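Local coordinates for protein putative N-acetylmuramoyl-L-alanine amidase,autolysin cwp6 (Peptoclostridium difficile, PDB 5J72) that probably hydrolyses the amide bond between N-acetylmuramic acid and L-alanine in peptidoglycan as a zinc-dependent autolysin, with CWB2 modules anchoring it to the cell wall, at residues 375-380 / 391-396; 274-279 / 351-356. All coordinates share one frame; numbering follows the deposited sequence.

Interaction 1 (375-380 / 391-396); sequences VDSITA and ILITPK
In the beta-alpha-beta unit built from strand 362-370, helix 375-387 and strand 391-394, Ser377 and Ala380 turn from the helix onto Ile391 and Ile393 of the returning strand. The axes of helix segment 375-380 and strand 391-394 run nearly antiparallel, at 170°, and come within 10.0 Å of each other. Ser377 and Ile391 are the nearest pair of the backbone register, with their CA atoms 7.2 Å apart.

The hydroxyl of Ser377 meets two methyl branches: its OG lies 3.5 Å from CG2 of Ile393 and 3.9 Å from CG2 of Ile391. Ile391 reaches further along the helix with its long arm. CG1 is anti to its own carbonyl carbon (chi1 -70°), and an extended chi2 carries CD1 to the carbonyl O of Ser377, 3.6 Å away. The same CD1 stands 4.1 Å from CB of Ala380, a plain apolar contact one turn on. In Ile393 it is the short branch that faces the serine, because CG1 has taken the place between the backbone N and the carbonyl carbon (chi1 55°).

The setting is the alpha/beta layering of a CWB2 module, in which a helix lies over the parallel strands it connects. Strand 391-394 pairs with strand 362-370 through Leu392 and Thr394, while Leu392 turns its side chain from helix 375-387 toward Met366. Along the other edge of the strand, Ile391 O and Ile393 N both bond the side-chain amide of Asn350, which occupies that edge much as a neighbouring strand would. Helix 140-151 packs against Asp376 and Thr379 of the helix.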
loop_
_atom_site.group_PDB
_atom_site.type_symbol
_atom_site.label_atom_id
_atom_site.label_comp_id
_atom_site.label_asym_id
_atom_site.label_seq_id
_atom_site.Cartn_x
_atom_site.Cartn_y
_atom_site.Cartn_z
ATOM N N VAL A 375 5.797 -5.017 11.250
ATOM C CA VAL A 375 5.202 -6.343 11.461
ATOM C C VAL A 375 3.751 -6.473 11.001
ATOM O O VAL A 375 3.427 -7.543 10.515
ATOM C CB VAL A 375 5.336 -6.702 12.955
ATOM C CG1 VAL A 375 4.480 -5.742 13.811
ATOM C CG2 VAL A 375 4.918 -8.166 13.190
ATOM N N ASP A 376 2.908 -5.430 11.117
ATOM C CA ASP A 376 1.502 -5.626 10.728
ATOM C C ASP A 376 1.413 -5.871 9.230
ATOM O O ASP A 376 0.509 -6.584 8.790
ATOM C CB ASP A 376 0.652 -4.410 11.120
ATOM C CG ASP A 376 0.250 -4.413 12.609
ATOM O OD1 ASP A 376 0.543 -5.426 13.320
ATOM O OD2 ASP A 376 -0.335 -3.414 13.070
ATOM N N SER A 377 2.306 -5.238 8.427
ATOM C CA SER A 377 2.233 -5.461 6.966
ATOM C C SER A 377 2.762 -6.862 6.664
ATOM O O SER A 377 2.342 -7.493 5.704
ATOM C CB SER A 377 3.069 -4.426 6.219
ATOM O OG SER A 377 2.400 -3.177 6.330
ATOM N N ILE A 378 3.721 -7.342 7.472
ATOM C CA ILE A 378 4.236 -8.709 7.242
ATOM C C ILE A 378 3.117 -9.737 7.531
ATOM O O ILE A 378 2.879 -10.607 6.718
ATOM C CB ILE A 378 5.425 -9.000 8.218
ATOM C CG1 ILE A 378 6.659 -8.224 7.777
ATOM C CG2 ILE A 378 5.798 -10.483 8.161
ATOM C CD1 ILE A 378 7.743 -8.335 8.836
ATOM N N THR A 379 2.418 -9.592 8.672
ATOM C CA THR A 379 1.387 -10.612 8.945
ATOM C C THR A 379 0.181 -10.440 8.007
ATOM O O THR A 379 -0.500 -11.404 7.720
ATOM C CB THR A 379 0.978 -10.583 10.406
ATOM O OG1 THR A 379 0.521 -9.239 10.715
ATOM C CG2 THR A 379 2.151 -10.985 11.305
ATOM N N ALA A 380 -0.086 -9.222 7.507
ATOM C CA ALA A 380 -1.206 -9.061 6.571
ATOM C C ALA A 380 -0.839 -9.604 5.215
ATOM O O ALA A 380 -1.708 -9.921 4.417
ATOM C CB ALA A 380 -1.543 -7.554 6.456
ATOM N N ILE A 391 -1.550 -3.955 -0.159
ATOM C CA ILE A 391 -1.513 -3.380 1.175
ATOM C C ILE A 391 -1.148 -1.879 0.988
ATOM O O ILE A 391 -0.172 -1.553 0.304
ATOM C CB ILE A 391 -0.418 -4.065 2.020
ATOM C CG1 ILE A 391 -0.874 -5.531 2.327
ATOM C CG2 ILE A 391 -0.180 -3.289 3.357
ATOM C CD1 ILE A 391 0.277 -6.342 3.034
ATOM N N LEU A 392 -1.940 -1.007 1.587
ATOM C CA LEU A 392 -1.673 0.432 1.606
ATOM C C LEU A 392 -1.144 0.759 2.963
ATOM O O LEU A 392 -1.716 0.294 3.951
ATOM C CB LEU A 392 -2.999 1.162 1.386
ATOM C CG LEU A 392 -2.802 2.692 1.253
ATOM C CD1 LEU A 392 -3.767 3.199 0.229
ATOM C CD2 LEU A 392 -3.036 3.309 2.655
ATOM N N ILE A 393 -0.032 1.544 3.064
ATOM C CA ILE A 393 0.427 1.913 4.386
ATOM C C ILE A 393 0.298 3.454 4.544
ATOM O O ILE A 393 0.503 4.173 3.577
ATOM C CB ILE A 393 1.900 1.499 4.670
ATOM C CG1 ILE A 393 2.870 2.047 3.596
ATOM C CG2 ILE A 393 1.962 -0.087 4.691
ATOM C CD1 ILE A 393 4.392 1.789 3.977
ATOM N N THR A 394 -0.014 3.910 5.745
ATOM C CA THR A 394 -0.167 5.349 5.948
ATOM C C THR A 394 -0.034 5.545 7.417
ATOM O O THR A 394 -0.219 4.622 8.212
ATOM C CB THR A 394 -1.521 5.822 5.389
ATOM O OG1 THR A 394 -1.498 7.256 5.263
ATOM C CG2 THR A 394 -2.717 5.386 6.276
ATOM N N PRO A 395 0.344 6.767 7.845
ATOM C CA PRO A 395 0.468 6.937 9.294
ATOM C C PRO A 395 -0.882 6.838 10.016
ATOM O O PRO A 395 -1.929 6.975 9.411
ATOM C CB PRO A 395 1.106 8.368 9.420
ATOM C CG PRO A 395 1.831 8.547 8.127
ATOM C CD PRO A 395 0.854 7.943 7.114
ATOM N N LYS A 396 -0.830 6.683 11.326
ATOM C CA LYS A 396 -2.066 6.528 12.115
ATOM C C LYS A 396 -2.974 7.748 12.059
ATOM O O LYS A 396 -4.181 7.598 12.120
ATOM C CB LYS A 396 -1.712 6.315 13.597
ATOM C CG LYS A 396 -0.876 5.112 13.887
ATOM C CD LYS A 396 -0.737 5.014 15.401
ATOM C CE LYS A 396 0.622 5.450 15.838
ATOM N NZ LYS A 396 1.307 4.359 16.571
#

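Interaction 2 (274-279 / 351-356)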
loop_
_atom_site.group_PDB
_atom_site.type_symbol
_atom_site.label_atom_id
_atom_site.label_comp_id
_atom_site.label_asym_id
_atom_site.label_seq_id
_atom_site.Cartn_x
_atom_site.Cartn_y
_atom_site.Cartn_z
ATOM N N LEU A 274 8.814 -4.495 2.146
ATOM C CA LEU A 274 7.447 -4.529 2.658
ATOM C C LEU A 274 6.456 -4.040 1.620
ATOM O O LEU A 274 5.419 -4.674 1.401
ATOM C CB LEU A 274 7.400 -3.496 3.871
ATOM C CG LEU A 274 6.076 -3.403 4.652
ATOM C CD1 LEU A 274 6.319 -2.717 5.989
ATOM C CD2 LEU A 274 5.031 -2.607 3.950
ATOM N N ASN A 275 6.774 -2.912 0.946
ATOM C CA ASN A 275 5.840 -2.388 -0.054
ATOM C C ASN A 275 5.566 -3.352 -1.229
ATOM O O ASN A 275 4.494 -3.278 -1.769
ATOM C CB ASN A 275 6.412 -1.029 -0.652
ATOM C CG ASN A 275 6.015 0.132 0.277
ATOM O OD1 ASN A 275 4.918 0.081 0.863
ATOM N ND2 ASN A 275 6.866 1.160 0.519
ATOM N N ILE A 276 6.545 -4.239 -1.644
ATOM C CA ILE A 276 6.273 -5.128 -2.784
ATOM C C ILE A 276 5.786 -6.543 -2.311
ATOM O O ILE A 276 5.487 -7.406 -3.126
ATOM C CB ILE A 276 7.583 -5.229 -3.623
ATOM C CG1 ILE A 276 7.276 -5.825 -5.010
ATOM C CG2 ILE A 276 8.638 -6.108 -2.858
ATOM C CD1 ILE A 276 6.241 -4.976 -5.872
ATOM N N SER A 277 5.693 -6.732 -0.994
ATOM C CA SER A 277 5.338 -8.027 -0.380
ATOM C C SER A 277 3.998 -8.594 -0.861
ATOM O O SER A 277 3.892 -9.794 -1.186
ATOM C CB SER A 277 5.225 -7.833 1.157
ATOM O OG SER A 277 6.492 -8.142 1.669
ATOM N N SER A 278 2.957 -7.754 -0.927
ATOM C CA SER A 278 1.675 -8.330 -1.313
ATOM C C SER A 278 1.722 -8.748 -2.752
ATOM O O SER A 278 1.067 -9.732 -3.108
ATOM C CB SER A 278 0.493 -7.361 -1.058
ATOM O OG SER A 278 0.588 -6.195 -1.879
ATOM N N LYS A 279 2.494 -8.062 -3.559
ATOM C CA LYS A 279 2.486 -8.392 -4.973
ATOM C C LYS A 279 3.368 -9.663 -5.216
ATOM O O LYS A 279 2.966 -10.590 -5.946
ATOM C CB LYS A 279 3.038 -7.173 -5.735
ATOM C CG LYS A 279 3.305 -7.500 -7.217
ATOM C CD LYS A 279 1.995 -7.935 -7.944
ATOM C CE LYS A 279 2.256 -8.054 -9.450
ATOM N NZ LYS A 279 1.303 -8.972 -10.121
ATOM N N ALA A 351 2.546 4.058 -2.845
ATOM C CA ALA A 351 1.585 4.484 -3.890
ATOM C C ALA A 351 2.088 4.105 -5.262
ATOM O O ALA A 351 1.266 3.705 -6.118
ATOM C CB ALA A 351 1.353 6.026 -3.829
ATOM N N ASN A 352 3.422 4.177 -5.524
ATOM C CA ASN A 352 3.876 3.826 -6.885
ATOM C C ASN A 352 3.784 2.313 -7.123
ATOM O O ASN A 352 3.567 1.872 -8.280
ATOM C CB ASN A 352 5.364 4.294 -7.129
ATOM C CG ASN A 352 5.387 5.806 -7.412
ATOM O OD1 ASN A 352 4.392 6.365 -7.948
ATOM N ND2 ASN A 352 6.445 6.517 -7.079
ATOM N N VAL A 353 4.001 1.518 -6.068
ATOM C CA VAL A 353 3.839 0.047 -6.265
ATOM C C VAL A 353 2.361 -0.248 -6.577
ATOM O O VAL A 353 2.058 -1.062 -7.434
ATOM C CB VAL A 353 4.252 -0.697 -4.969
ATOM C CG1 VAL A 353 3.643 -2.120 -4.932
ATOM C CG2 VAL A 353 5.790 -0.736 -4.874
ATOM N N ILE A 354 1.442 0.366 -5.795
ATOM C CA ILE A 354 0.017 0.128 -6.074
ATOM C C ILE A 354 -0.283 0.591 -7.493
ATOM O O ILE A 354 -0.914 -0.131 -8.260
ATOM C CB ILE A 354 -0.820 0.857 -4.990
ATOM C CG1 ILE A 354 -0.718 0.035 -3.721
ATOM C CG2 ILE A 354 -2.349 0.952 -5.333
ATOM C CD1 ILE A 354 -1.173 0.766 -2.413
ATOM N N LYS A 355 0.198 1.787 -7.883
ATOM C CA LYS A 355 -0.099 2.231 -9.244
ATOM C C LYS A 355 0.470 1.317 -10.304
ATOM O O LYS A 355 -0.198 1.035 -11.308
ATOM C CB LYS A 355 0.456 3.693 -9.394
ATOM C CG LYS A 355 0.485 4.194 -10.825
ATOM C CD LYS A 355 1.475 5.431 -10.909
ATOM C CE LYS A 355 2.911 4.949 -10.817
ATOM N NZ LYS A 355 3.900 6.069 -10.862
ATOM N N THR A 356 1.677 0.815 -10.100
ATOM C CA THR A 356 2.305 -0.011 -11.122
ATOM C C THR A 356 1.866 -1.456 -11.157
ATOM O O THR A 356 1.632 -2.000 -12.248
ATOM C CB THR A 356 3.804 -0.015 -10.806
ATOM O OG1 THR A 356 4.269 1.343 -10.873
ATOM C CG2 THR A 356 4.642 -0.910 -11.766
#
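Apolar packing between Val353 and Ile276 joins helix 346-357 to helix 270-283, and so links two successive CWB2 modules. CD1 of Ile276 approaches CG1 of Val353 to 4.0 Å, the two side chains crossing at about a right angle. With CG1 anti to the backbone N (chi1 -165°), the arm of Ile276 is carried round to the valine although its CB leaves the backbone in another direction.

The valine also packs against polar backbone. Its CG1 sits 3.5 Å from the carbonyl O of Asn275, while CG2 is 4.3 Å from CB of the same asparagine. The amide end of Asn275 serves helix 346-357 differently: OD1 accepts from Asn350, and ND2 donates to the carbonyl of Arg346.

Other hydrogen bonds stay inside helix 346-357. Thr356 sends its OG1 to the carbonyl O of Asn352 at 2.7 Å, and its backbone N reaches that oxygen from the opposite face of the carbonyl plane. Lys355 NZ sits above the plane of the Asn352 amide, 3.0 Å from OD1.

No hydrogen bond links the two six-residue segments, so their own contact rests on the van der Waals packing of one valine, while polar links between the helices lie beside it, at Asn275 and, next to the end of helix 346-357, in the bond of Ser278 OG with Tyr358 OH.

Interactions 1 and 2 have centres 12 Å apart and adjoin directly. CD1 of Ile393 from interaction 1 lies 3.6 Å from OD1 of Asn275 from interaction 2, a packing contact between the strand and helix 270-283. At the start of the strand, Ile391 O lies 3.7 Å from CD1 of Ile354, so helix 346-357 meets it as well. Asn350 ties the two together. Internal packing of one CWB2 module thus continues into its junction with the preceding one. Both contacts are remote from the zinc site of His460, Glu477 and His530.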